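Local coordinates for endoglucanase (Clostridium thermocellum, PDB 2C4X), which probably hydrolyses cellulose within the cellulosome and is represented here by its C-terminal PKD domain and CBM44 module, which binds beta-glucan chains including xyloglucan, at residues T164-R169 against P183-H188; I170-G175 against A179-Y184. The protein carries 1 engineered substitution. All blocks are in the same frame, centred on the assembly; numbering follows the deposited sequence.

Interaction 1: T164-R169 against P183-H188; sequences TTMTFR and PYIMPH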
loop_
_atom_site.group_PDB
_atom_site.type_symbol
_atom_site.label_atom_id
_atom_site.label_comp_id
_atom_site.label_asym_id
_atom_site.label_seq_id
_atom_site.Cartn_x
_atom_site.Cartn_y
_atom_site.Cartn_z
ATOM N N THR A 164 0.047 14.982 2.027
ATOM C CA THR A 164 0.415 13.564 2.175
ATOM C C THR A 164 -0.756 12.616 1.922
ATOM O O THR A 164 -1.856 12.822 2.440
ATOM C CB THR A 164 0.968 13.283 3.598
ATOM O OG1 THR A 164 2.055 14.172 3.879
ATOM C CG2 THR A 164 1.436 11.822 3.761
ATOM N N THR A 165 -0.515 11.574 1.134
ATOM C CA THR A 165 -1.500 10.519 0.963
ATOM C C THR A 165 -1.167 9.365 1.906
ATOM O O THR A 165 -0.080 8.790 1.841
ATOM C CB THR A 165 -1.579 10.035 -0.497
ATOM O OG1 THR A 165 -1.934 11.136 -1.342
ATOM C CG2 THR A 165 -2.617 8.926 -0.657
HETATM N N MSE A 166 -2.109 9.057 2.793
HETATM C CA MSE A 166 -1.997 7.927 3.708
HETATM C C MSE A 166 -2.732 6.725 3.134
HETATM O O MSE A 166 -3.794 6.879 2.529
HETATM C CB MSE A 166 -2.624 8.280 5.059
HETATM C CG MSE A 166 -1.881 9.323 5.875
HETATM SE SE MSE A 166 -3.143 10.366 6.974
HETATM C CE MSE A 166 -3.639 11.658 5.573
ATOM N N THR A 167 -2.175 5.533 3.356
ATOM C CA THR A 167 -2.818 4.277 2.988
ATOM C C THR A 167 -3.164 3.476 4.244
ATOM O O THR A 167 -2.287 3.178 5.056
ATOM C CB THR A 167 -1.898 3.441 2.055
ATOM O OG1 THR A 167 -1.659 4.175 0.853
ATOM C CG2 THR A 167 -2.525 2.107 1.700
ATOM N N PHE A 168 -4.446 3.143 4.397
ATOM C CA PHE A 168 -4.931 2.331 5.514
ATOM C C PHE A 168 -5.263 0.937 4.995
ATOM O O PHE A 168 -5.737 0.794 3.866
ATOM C CB PHE A 168 -6.213 2.930 6.108
ATOM C CG PHE A 168 -6.041 4.291 6.736
ATOM C CD1 PHE A 168 -5.871 5.437 5.945
ATOM C CD2 PHE A 168 -6.099 4.433 8.122
ATOM C CE1 PHE A 168 -5.733 6.705 6.529
ATOM C CE2 PHE A 168 -5.966 5.693 8.723
ATOM C CZ PHE A 168 -5.786 6.836 7.924
ATOM N N ARG A 169 -5.012 -0.085 5.810
ATOM C CA ARG A 169 -5.521 -1.431 5.536
ATOM C C ARG A 169 -6.478 -1.863 6.645
ATOM O O ARG A 169 -6.111 -1.898 7.821
ATOM C CB ARG A 169 -4.382 -2.446 5.355
ATOM C CG ARG A 169 -3.684 -2.339 4.013
ATOM C CD ARG A 169 -2.546 -1.328 4.020
ATOM N NE ARG A 169 -1.824 -1.348 2.743
ATOM C CZ ARG A 169 -0.577 -0.912 2.565
ATOM N NH1 ARG A 169 0.120 -0.418 3.583
ATOM N NH2 ARG A 169 -0.015 -0.982 1.364
ATOM N N PRO A 183 -11.696 6.118 7.110
ATOM C CA PRO A 183 -10.450 6.685 7.613
ATOM C C PRO A 183 -10.586 8.201 7.551
ATOM O O PRO A 183 -11.226 8.721 6.627
ATOM C CB PRO A 183 -9.406 6.234 6.590
ATOM C CG PRO A 183 -10.052 5.130 5.826
ATOM C CD PRO A 183 -11.504 5.398 5.835
ATOM N N TYR A 184 -10.014 8.892 8.529
ATOM C CA TYR A 184 -10.080 10.333 8.555
ATOM C C TYR A 184 -8.818 10.944 9.112
ATOM O O TYR A 184 -8.045 10.300 9.832
ATOM C CB TYR A 184 -11.291 10.821 9.365
ATOM C CG TYR A 184 -11.183 10.576 10.858
ATOM C CD1 TYR A 184 -10.585 11.522 11.709
ATOM C CD2 TYR A 184 -11.716 9.419 11.426
ATOM C CE1 TYR A 184 -10.499 11.306 13.081
ATOM C CE2 TYR A 184 -11.635 9.189 12.792
ATOM C CZ TYR A 184 -11.026 10.128 13.613
ATOM O OH TYR A 184 -10.974 9.878 14.968
ATOM N N ILE A 185 -8.613 12.199 8.747
ATOM C CA ILE A 185 -7.637 13.043 9.417
ATOM C C ILE A 185 -8.288 14.390 9.699
ATOM O O ILE A 185 -8.910 15.009 8.818
ATOM C CB ILE A 185 -6.302 13.176 8.648
ATOM C CG1 ILE A 185 -5.261 13.868 9.545
ATOM C CG2 ILE A 185 -6.497 13.913 7.313
ATOM C CD1 ILE A 185 -3.847 13.579 9.202
HETATM N N MSE A 186 -8.170 14.817 10.948
HETATM C CA MSE A 186 -8.867 15.976 11.440
HETATM C C MSE A 186 -7.886 16.964 12.078
HETATM O O MSE A 186 -7.630 16.889 13.283
HETATM C CB MSE A 186 -9.947 15.529 12.438
HETATM C CG MSE A 186 -10.794 16.652 12.995
HETATM SE SE MSE A 186 -12.344 16.018 14.030
HETATM C CE MSE A 186 -11.408 14.802 15.200
ATOM N N PRO A 187 -7.297 17.864 11.262
ATOM C CA PRO A 187 -6.556 18.997 11.822
ATOM C C PRO A 187 -7.491 19.951 12.558
ATOM O O PRO A 187 -8.658 20.115 12.172
ATOM C CB PRO A 187 -5.961 19.692 10.591
ATOM C CG PRO A 187 -6.103 18.717 9.473
ATOM C CD PRO A 187 -7.273 17.869 9.788
ATOM N N HIS A 188 -6.985 20.557 13.624
ATOM C CA HIS A 188 -7.758 21.490 14.429
ATOM C C HIS A 188 -6.778 22.452 15.079
ATOM O O HIS A 188 -5.601 22.108 15.257
ATOM C CB HIS A 188 -8.574 20.738 15.502
ATOM C CG HIS A 188 -7.740 19.868 16.403
ATOM N ND1 HIS A 188 -7.245 20.309 17.611
ATOM C CD2 HIS A 188 -7.299 18.595 16.261
ATOM C CE1 HIS A 188 -6.533 19.347 18.173
ATOM N NE2 HIS A 188 -6.545 18.298 17.371
#

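Interaction 2: I170-G175 against A179-Y184; sequences IWIPSG and AAIQPY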
loop_
_atom_site.group_PDB
_atom_site.type_symbol
_atom_site.label_atom_id
_atom_site.label_comp_id
_atom_site.label_asym_id
_atom_site.label_seq_id
_atom_site.Cartn_x
_atom_site.Cartn_y
_atom_site.Cartn_z
ATOM N N ILE A 170 -7.709 -2.181 6.258
ATOM C CA ILE A 170 -8.778 -2.440 7.216
ATOM C C ILE A 170 -9.506 -3.722 6.837
ATOM O O ILE A 170 -10.047 -3.832 5.738
ATOM C CB ILE A 170 -9.790 -1.241 7.282
ATOM C CG1 ILE A 170 -9.051 0.097 7.419
ATOM C CG2 ILE A 170 -10.794 -1.414 8.429
ATOM C CD1 ILE A 170 -9.925 1.338 7.157
ATOM N N TRP A 171 -9.501 -4.689 7.746
ATOM C CA TRP A 171 -10.236 -5.935 7.569
ATOM C C TRP A 171 -11.636 -5.739 8.134
ATOM O O TRP A 171 -11.811 -5.558 9.337
ATOM C CB TRP A 171 -9.517 -7.082 8.290
ATOM C CG TRP A 171 -9.912 -8.467 7.837
ATOM C CD1 TRP A 171 -9.283 -9.224 6.889
ATOM C CD2 TRP A 171 -11.007 -9.262 8.321
ATOM N NE1 TRP A 171 -9.919 -10.435 6.745
ATOM C CE2 TRP A 171 -10.980 -10.486 7.611
ATOM C CE3 TRP A 171 -12.009 -9.058 9.281
ATOM C CZ2 TRP A 171 -11.918 -11.508 7.833
ATOM C CZ3 TRP A 171 -12.943 -10.072 9.501
ATOM C CH2 TRP A 171 -12.888 -11.283 8.779
ATOM N N ILE A 172 -12.634 -5.772 7.259
ATOM C CA ILE A 172 -14.015 -5.508 7.659
ATOM C C ILE A 172 -14.847 -6.795 7.584
ATOM O O ILE A 172 -14.882 -7.437 6.533
ATOM C CB ILE A 172 -14.627 -4.386 6.784
ATOM C CG1 ILE A 172 -13.794 -3.100 6.928
ATOM C CG2 ILE A 172 -16.098 -4.138 7.138
ATOM C CD1 ILE A 172 -13.862 -2.165 5.738
ATOM N N PRO A 173 -15.511 -7.177 8.700
ATOM C CA PRO A 173 -16.296 -8.411 8.729
ATOM C C PRO A 173 -17.698 -8.239 8.141
ATOM O O PRO A 173 -18.224 -7.121 8.089
ATOM C CB PRO A 173 -16.393 -8.718 10.223
ATOM C CG PRO A 173 -16.436 -7.350 10.863
ATOM C CD PRO A 173 -15.566 -6.462 9.993
ATOM N N SER A 174 -18.289 -9.351 7.709
ATOM C CA SER A 174 -19.645 -9.362 7.170
ATOM C C SER A 174 -20.679 -9.534 8.279
ATOM O O SER A 174 -20.358 -10.012 9.369
ATOM C CB SER A 174 -19.797 -10.488 6.143
ATOM O OG SER A 174 -19.451 -11.729 6.722
ATOM N N GLY A 175 -21.920 -9.146 7.987
ATOM C CA GLY A 175 -23.020 -9.243 8.947
ATOM C C GLY A 175 -22.876 -8.334 10.155
ATOM O O GLY A 175 -23.378 -8.652 11.236
ATOM N N ALA A 179 -23.248 1.071 8.902
ATOM C CA ALA A 179 -23.708 1.752 7.695
ATOM C C ALA A 179 -22.525 2.128 6.811
ATOM O O ALA A 179 -22.576 2.004 5.584
ATOM C CB ALA A 179 -24.499 2.993 8.068
ATOM N N ALA A 180 -21.458 2.591 7.452
ATOM C CA ALA A 180 -20.302 3.126 6.755
ATOM C C ALA A 180 -19.062 3.035 7.623
ATOM O O ALA A 180 -19.144 2.878 8.845
ATOM C CB ALA A 180 -20.549 4.585 6.353
ATOM N N ILE A 181 -17.916 3.137 6.969
ATOM C CA ILE A 181 -16.631 3.189 7.633
ATOM C C ILE A 181 -15.804 4.261 6.921
ATOM O O ILE A 181 -15.956 4.468 5.714
ATOM C CB ILE A 181 -15.949 1.789 7.616
ATOM C CG1 ILE A 181 -14.701 1.769 8.497
ATOM C CG2 ILE A 181 -15.662 1.317 6.178
ATOM C CD1 ILE A 181 -14.272 0.370 8.908
ATOM N N GLN A 182 -14.960 4.973 7.663
ATOM C CA GLN A 182 -14.140 6.008 7.043
ATOM C C GLN A 182 -12.846 6.334 7.781
ATOM O O GLN A 182 -12.886 6.804 8.925
ATOM C CB GLN A 182 -14.951 7.289 6.770
ATOM C CG GLN A 182 -15.525 8.006 7.982
ATOM C CD GLN A 182 -16.422 9.163 7.585
ATOM O OE1 GLN A 182 -16.282 9.725 6.494
ATOM N NE2 GLN A 182 -17.355 9.530 8.467
ATOM N N PRO A 183 -11.696 6.118 7.110
ATOM C CA PRO A 183 -10.450 6.685 7.613
ATOM C C PRO A 183 -10.586 8.201 7.551
ATOM O O PRO A 183 -11.226 8.721 6.627
ATOM C CB PRO A 183 -9.406 6.234 6.590
ATOM C CG PRO A 183 -10.052 5.130 5.826
ATOM C CD PRO A 183 -11.504 5.398 5.835
ATOM N N TYR A 184 -10.014 8.892 8.529
ATOM C CA TYR A 184 -10.080 10.333 8.555
ATOM C C TYR A 184 -8.818 10.944 9.112
ATOM O O TYR A 184 -8.045 10.300 9.832
ATOM C CB TYR A 184 -11.291 10.821 9.365
ATOM C CG TYR A 184 -11.183 10.576 10.858
ATOM C CD1 TYR A 184 -10.585 11.522 11.709
ATOM C CD2 TYR A 184 -11.716 9.419 11.426
ATOM C CE1 TYR A 184 -10.499 11.306 13.081
ATOM C CE2 TYR A 184 -11.635 9.189 12.792
ATOM C CZ TYR A 184 -11.026 10.128 13.613
ATOM O OH TYR A 184 -10.974 9.878 14.968
#

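Interaction 1: T164-R169 against P183-H188
The aromatic ring of F168 overlaps the pyrrolidine of P183, whose CB sits 3.6 Å from the centroid of the F168 ring and only 10° off its normal, a well-centred CH-pi contact. P183 CB lies slightly toward the CD1-CE1 bond, 3.7 Å from both F168 CD1 and F168 CE1, while P183 CG stands higher, near the CG-CD1 bond at the rim. With CG of F168 anti to its own carbonyl carbon (chi1 -64°), the phenyl group points into the packed interior between the two sheets. Strand 165-172 belongs to one antiparallel sheet of the CBM44 beta-sandwich and strand 178-187 to the other, and no hydrogen bond passes between the two segments. Two residues back from F168, selenomethionine M166 supplies the second hydrophobic touch. Its chain bends at chi2 and again at chi3 (-84°), and crosses I185 at about a right angle, so that M166 SE lies 4.0 Å from I185 CD1 while the terminal CE of M166 is 4.0 Å from I185 CG2. M231, from strand 229-238, packs on both M166 and F168, and I215 of strand 211-218 touches P183.

Interaction 2: I170-G175 against A179-Y184
I172 and I181 reach toward each other tip to tip, I172 CD1 standing 3.9 Å from I181 CG2. The other branch of I181 also serves: its CD1 approaches I172 CG1 at 4.0 Å and I170 CG2 at 3.9 Å, so this one methyl touches both isoleucines of the facing strand. I181 and I170 slide past one another in opposite directions rather than meeting end-on. The longer branch of I170 ends with CD1 4.0 Å from P183 CG. The long branch of I181 owes its reach to chi1 of -171°, which sets CG1 opposite the backbone N and aims CD1 across the core. Strands 170-172 and 180-184 run 172° apart with axes 10.5 Å from each other, too far for backbone pairing; being consecutive and joined by a short connection, they form a beta-arch whose legs lie in opposite sheets of the sandwich. Each leg is fixed by its own sheet: I170 pairs by backbone hydrogen bonds with N213 and W171 with Y246 in one, while A179 pairs with Y204 and Q236 in the other. I245 of strand 241-251 packs on both I170 and I181, and I233 and V235 of strand 229-238 also touch I181. Among the four residues that touch, every group in contact is an aliphatic carbon, so the two legs are held by close fit and burial from water, without directional polar bonds.

Both interactions lie in the buried core of the CBM44 beta-sandwich and join the same two strands, 165-172 and 178-187, from opposite sheets. Because the strands run in opposite directions, interaction 2 sits near the connection between them and interaction 1 farther along, with centres 15 Å apart. P183 belongs to both, turning different atoms of its ring to the two neighbours. Neither contact contains a hydrogen bond. Interaction 1 mixes an aromatic face and a methionine, here as selenomethionine in the derivative crystallised, with aliphatic groups and buries 193 Å², whereas interaction 2 is wholly aliphatic and buries 161 Å². Polar partners of these strands lie elsewhere, such as E214 for R169 and S199 for Q182.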